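Local structure of CurK, CurL fusion protein (Moorea producens 3L, 4MYZ) at the interface of chains A and B. The protein forms the class 2 docking complex between polyketide synthase modules CurK and CurL, here fused in one chain, which probably helps pass curacin A intermediates between them. Numbering follows the deposited sequence. Chains: chain A/B, CurK, CurL fusion protein.

Contact 1: the interface of chains A and B. Residues chain A 61, 64-65, 68; chain B 21-22, 25-26, 29.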
loop_
_atom_site.group_PDB
_atom_site.type_symbol
_atom_site.label_atom_id
_atom_site.label_comp_id
_atom_site.label_asym_id
_atom_site.label_seq_id
_atom_site.Cartn_x
_atom_site.Cartn_y
_atom_site.Cartn_z
ATOM N N LEU A 61 -4.085 3.977 -0.619
ATOM C CA LEU A 61 -4.275 4.216 -2.052
ATOM C C LEU A 61 -3.359 5.365 -2.531
ATOM O O LEU A 61 -2.678 5.277 -3.572
ATOM C CB LEU A 61 -5.745 4.503 -2.383
ATOM C CG LEU A 61 -6.004 4.849 -3.838
ATOM C CD1 LEU A 61 -5.558 3.710 -4.757
ATOM C CD2 LEU A 61 -7.465 5.174 -4.042
ATOM N N LEU A 64 0.324 4.180 -2.434
ATOM C CA LEU A 64 0.620 3.251 -3.538
ATOM C C LEU A 64 0.776 3.994 -4.866
ATOM O O LEU A 64 1.662 3.649 -5.652
ATOM C CB LEU A 64 -0.457 2.162 -3.613
ATOM C CG LEU A 64 -0.519 1.124 -2.482
ATOM C CD1 LEU A 64 -1.886 0.452 -2.451
ATOM C CD2 LEU A 64 0.576 0.075 -2.672
ATOM N N LYS A 65 -0.088 4.979 -5.132
ATOM C CA LYS A 65 0.018 5.765 -6.358
ATOM C C LYS A 65 1.335 6.516 -6.373
ATOM O O LYS A 65 2.029 6.531 -7.387
ATOM C CB LYS A 65 -1.140 6.739 -6.493
ATOM C CG LYS A 65 -2.469 6.085 -6.836
ATOM C CD LYS A 65 -3.606 7.084 -6.675
ATOM C CE LYS A 65 -4.911 6.570 -7.259
ATOM N NZ LYS A 65 -4.860 6.605 -8.739
ATOM N N ARG A 68 4.268 4.022 -6.842
ATOM C CA ARG A 68 4.290 3.575 -8.244
ATOM C C ARG A 68 4.927 4.607 -9.136
ATOM O O ARG A 68 5.795 4.281 -9.967
ATOM C CB ARG A 68 2.864 3.266 -8.733
ATOM C CG ARG A 68 2.742 2.863 -10.197
ATOM C CD ARG A 68 1.272 2.878 -10.609
ATOM N NE ARG A 68 1.092 2.711 -12.051
ATOM C CZ ARG A 68 -0.072 2.820 -12.681
ATOM N NH1 ARG A 68 -1.184 3.117 -12.012
ATOM N NH2 ARG A 68 -0.122 2.634 -13.998
ATOM N N SER B 21 -9.866 0.043 -6.247
ATOM C CA SER B 21 -8.850 0.959 -6.719
ATOM C C SER B 21 -7.474 0.621 -6.121
ATOM O O SER B 21 -6.450 0.709 -6.810
ATOM C CB SER B 21 -9.219 2.386 -6.366
ATOM O OG SER B 21 -10.356 2.826 -7.112
ATOM N N VAL B 22 -7.446 0.267 -4.838
ATOM C CA VAL B 22 -6.223 -0.182 -4.197
ATOM C C VAL B 22 -5.672 -1.409 -4.939
ATOM O O VAL B 22 -4.481 -1.504 -5.224
ATOM C CB VAL B 22 -6.487 -0.446 -2.711
ATOM C CG1 VAL B 22 -5.393 -1.297 -2.080
ATOM C CG2 VAL B 22 -6.626 0.883 -2.000
ATOM N N GLU B 25 -4.083 -0.515 -8.188
ATOM C CA GLU B 25 -2.776 0.085 -8.014
ATOM C C GLU B 25 -1.719 -0.942 -7.646
ATOM O O GLU B 25 -0.591 -0.844 -8.121
ATOM C CB GLU B 25 -2.798 1.199 -6.977
ATOM C CG GLU B 25 -1.759 2.260 -7.221
ATOM C CD GLU B 25 -1.999 3.065 -8.504
ATOM O OE1 GLU B 25 -1.011 3.527 -9.063
ATOM O OE2 GLU B 25 -3.167 3.260 -8.923
ATOM N N ILE B 26 -2.088 -1.933 -6.826
ATOM C CA ILE B 26 -1.147 -2.998 -6.457
ATOM C C ILE B 26 -0.713 -3.802 -7.689
ATOM O O ILE B 26 0.468 -4.127 -7.848
ATOM C CB ILE B 26 -1.744 -3.918 -5.384
ATOM C CG1 ILE B 26 -1.919 -3.157 -4.068
ATOM C CG2 ILE B 26 -0.859 -5.114 -5.172
ATOM C CD1 ILE B 26 -2.687 -3.892 -3.017
ATOM N N LEU B 29 1.823 -1.792 -9.568
ATOM C CA LEU B 29 3.080 -1.781 -8.835
ATOM C C LEU B 29 3.810 -3.104 -8.970
ATOM O O LEU B 29 5.039 -3.116 -9.104
ATOM C CB LEU B 29 2.791 -1.451 -7.376
ATOM C CG LEU B 29 3.873 -1.263 -6.341
ATOM C CD1 LEU B 29 4.719 -0.073 -6.728
ATOM C CD2 LEU B 29 3.211 -1.042 -4.993
#

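Contact 2: the interface of chains A and B. Residues chain A 18-19, 22, 57, 60; chain B 57, 60-61, 64.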
loop_
_atom_site.group_PDB
_atom_site.type_symbol
_atom_site.label_atom_id
_atom_site.label_comp_id
_atom_site.label_asym_id
_atom_site.label_seq_id
_atom_site.Cartn_x
_atom_site.Cartn_y
_atom_site.Cartn_z
ATOM N N LEU A 18 -3.073 -4.211 11.663
ATOM C CA LEU A 18 -2.925 -4.020 10.216
ATOM C C LEU A 18 -2.890 -2.524 9.875
ATOM O O LEU A 18 -2.017 -2.059 9.147
ATOM C CB LEU A 18 -4.070 -4.711 9.506
ATOM C CG LEU A 18 -4.154 -4.612 8.023
ATOM C CD1 LEU A 18 -2.903 -5.189 7.359
ATOM C CD2 LEU A 18 -5.383 -5.376 7.591
ATOM N N GLU A 19 -3.852 -1.761 10.388
ATOM C CA GLU A 19 -3.845 -0.325 10.128
ATOM C C GLU A 19 -2.574 0.363 10.626
ATOM O O GLU A 19 -1.992 1.184 9.936
ATOM C CB GLU A 19 -5.077 0.340 10.736
ATOM C CG GLU A 19 -6.392 -0.107 10.090
ATOM C CD GLU A 19 -7.601 0.549 10.697
ATOM O OE1 GLU A 19 -7.442 1.547 11.438
ATOM O OE2 GLU A 19 -8.730 0.055 10.457
ATOM N N VAL A 22 0.273 -0.489 8.286
ATOM C CA VAL A 22 0.146 0.246 7.026
ATOM C C VAL A 22 0.626 1.686 7.212
ATOM O O VAL A 22 1.412 2.178 6.411
ATOM C CB VAL A 22 -1.295 0.172 6.499
ATOM C CG1 VAL A 22 -1.542 1.235 5.441
ATOM C CG2 VAL A 22 -1.641 -1.209 6.005
ATOM N N LEU A 57 -6.878 2.799 4.703
ATOM C CA LEU A 57 -7.011 2.325 3.331
ATOM C C LEU A 57 -6.976 3.455 2.303
ATOM O O LEU A 57 -6.373 3.329 1.259
ATOM C CB LEU A 57 -8.248 1.443 3.185
ATOM C CG LEU A 57 -8.415 0.665 1.889
ATOM C CD1 LEU A 57 -7.273 -0.310 1.661
ATOM C CD2 LEU A 57 -9.746 -0.072 1.891
ATOM N N ALA A 60 -3.463 4.435 2.104
ATOM C CA ALA A 60 -2.731 3.425 1.332
ATOM C C ALA A 60 -2.880 3.638 -0.155
ATOM O O ALA A 60 -1.898 3.502 -0.883
ATOM C CB ALA A 60 -3.190 2.012 1.714
ATOM N N LEU B 57 -6.669 -4.367 2.163
ATOM C CA LEU B 57 -5.774 -3.708 3.099
ATOM C C LEU B 57 -4.571 -4.597 3.420
ATOM O O LEU B 57 -3.462 -4.122 3.575
ATOM C CB LEU B 57 -6.516 -3.290 4.391
ATOM C CG LEU B 57 -5.705 -2.397 5.351
ATOM C CD1 LEU B 57 -5.251 -1.118 4.710
ATOM C CD2 LEU B 57 -6.600 -2.152 6.588
ATOM N N ALA B 60 -2.376 -4.412 0.526
ATOM C CA ALA B 60 -1.738 -3.090 0.523
ATOM C C ALA B 60 -0.536 -3.088 1.420
ATOM O O ALA B 60 0.477 -2.501 1.051
ATOM C CB ALA B 60 -2.689 -2.005 0.924
ATOM N N LEU B 61 -0.607 -3.698 2.597
ATOM C CA LEU B 61 0.554 -3.740 3.483
ATOM C C LEU B 61 1.724 -4.436 2.788
ATOM O O LEU B 61 2.850 -3.976 2.839
ATOM C CB LEU B 61 0.196 -4.439 4.797
ATOM C CG LEU B 61 1.353 -4.584 5.784
ATOM C CD1 LEU B 61 1.988 -3.245 6.080
ATOM C CD2 LEU B 61 0.871 -5.301 7.036
ATOM N N LEU B 64 3.110 -2.175 -0.009
ATOM C CA LEU B 64 3.836 -1.020 0.537
ATOM C C LEU B 64 5.203 -1.450 1.031
ATOM O O LEU B 64 6.215 -0.737 0.824
ATOM C CB LEU B 64 3.022 -0.317 1.648
ATOM C CG LEU B 64 1.778 0.413 1.154
ATOM C CD1 LEU B 64 0.844 0.655 2.332
ATOM C CD2 LEU B 64 2.165 1.689 0.419
#

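Contact 1: the interface of chains A and B
B:Glu25 and A:Arg68 form the charged edge of this contact, between the CurK helix of chain B (15-32) and the CurL helix of chain A (56-71); B:Glu25 is central to the patch, touching A:Leu64 and A:Lys65 as well. The guanidinium nitrogen NH1 of A:Arg68 donates to the carboxylate oxygen OE1 of B:Glu25 at 3.0 Å, nearly straight at the hydrogen. The oxygen lies in the guanidinium plane, but the donor comes from above the carboxylate, 42° out of its plane, so the bond is straight without the two flat groups being coplanar. The other oxygen, OE2, faces NZ of A:Lys65 at 3.8 Å, a longer salt bridge. The two basic groups beside it would be expected to favour the ionised form of the acid. The lysine also lays its stem against the acid, its CG 3.5 Å from the carboxylate carbon CD of B:Glu25, and the two side chains cross at about a right angle.

With chi1 at -151°, CG of B:Glu25 comes 3.8 Å from CB of A:Leu64, and the bend at chi2 (66°) then turns the carboxylate towards A:Lys65 and A:Arg68. Replacing B:Glu25 by an alanine is likely to leave A:Arg68 and A:Lys65 without this acidic mate and to open a gap beside CB of A:Leu64.

Outside this charged cluster the packing is aliphatic. The CD2 methyl of A:Leu64 meets CD2 of B:Leu29 at 3.7 Å, and its other branch, CD1, lies by CG1 of B:Val22 and CG1 of B:Ile26. One helical turn back, CB of A:Leu61 touches the CG2 methyl of B:Val22 at 3.7 Å, and its CD1 lies against the backbone carbonyl of B:Ser21. B:Leu29 closes the far end, with CD1 4.0 Å from CA of A:Arg68.

In this engineered CurK-CurL fusion, the patch holds segments of different chains together by an aliphatic strip bordered by a charge cluster, a geometry that may reflect docking of the separate modules.

Contact 2: the interface of chains A and B
A:Leu18 and B:Leu57 slide past each other in opposite directions, CurK helix 15-32 of chain A against CurL helix 56-71 of chain B. Their CD2 methyls approach to 3.6 Å, and CG of A:Leu18 also lies near CG and CD2 of B:Leu57, so the branched ends overlap. The other branch of A:Leu18 turns to the leucine one turn further along the CurL helix: its CD1 is 3.8 Å from CD2 of B:Leu61, again in antiparallel passage.

A:Val22 approaches differently, its side chain oblique to each of its partners. Chi1 of 164° sets CG1 opposite the backbone N, facing B:Leu64, and leaves CG2 directed between B:Leu57 and B:Leu61. CG2 reaches CD1 of the former at 3.8 Å and CB of the latter at 3.9 Å, whereas CG1 meets CD1 of B:Leu64 at 4.0 Å. B:Leu57 is thus shared: its CD2 serves A:Leu18 and its CD1 serves A:Val22.

That same CD1 also meets A:Leu57, so the valine wedge abuts a contact between equivalent CurL residues. The CD1 methyls of A:Leu57 and B:Leu57 are 3.7 Å apart, the side chains set at a slant. At the edge, the stem of A:Glu19 crosses B:Leu57 at about a right angle. Beyond the leucine pair the CurL helices face each other through small residues, the CB methyls of A:Ala60 and B:Ala60 lying 4.1 Å apart.

The C-alpha centres of contact 1 and contact 2 lie about 11 Å apart. Both set CurK helix 15-32 of one chain against CurL helix 56-71 of the other, with the chain roles exchanged, and contact 2 adds CurL helices meeting near the two-fold. Residues 22, 61 and 64 recur in both, so the valine-leucine packing of contact 1 has its twin in contact 2. Together they tie four helices into one dimeric assembly, consistent with docking of paired CurK and CurL ends. Because a designed linker joins the segments, the structure alone does not show which CurK and CurL ends would pair without it.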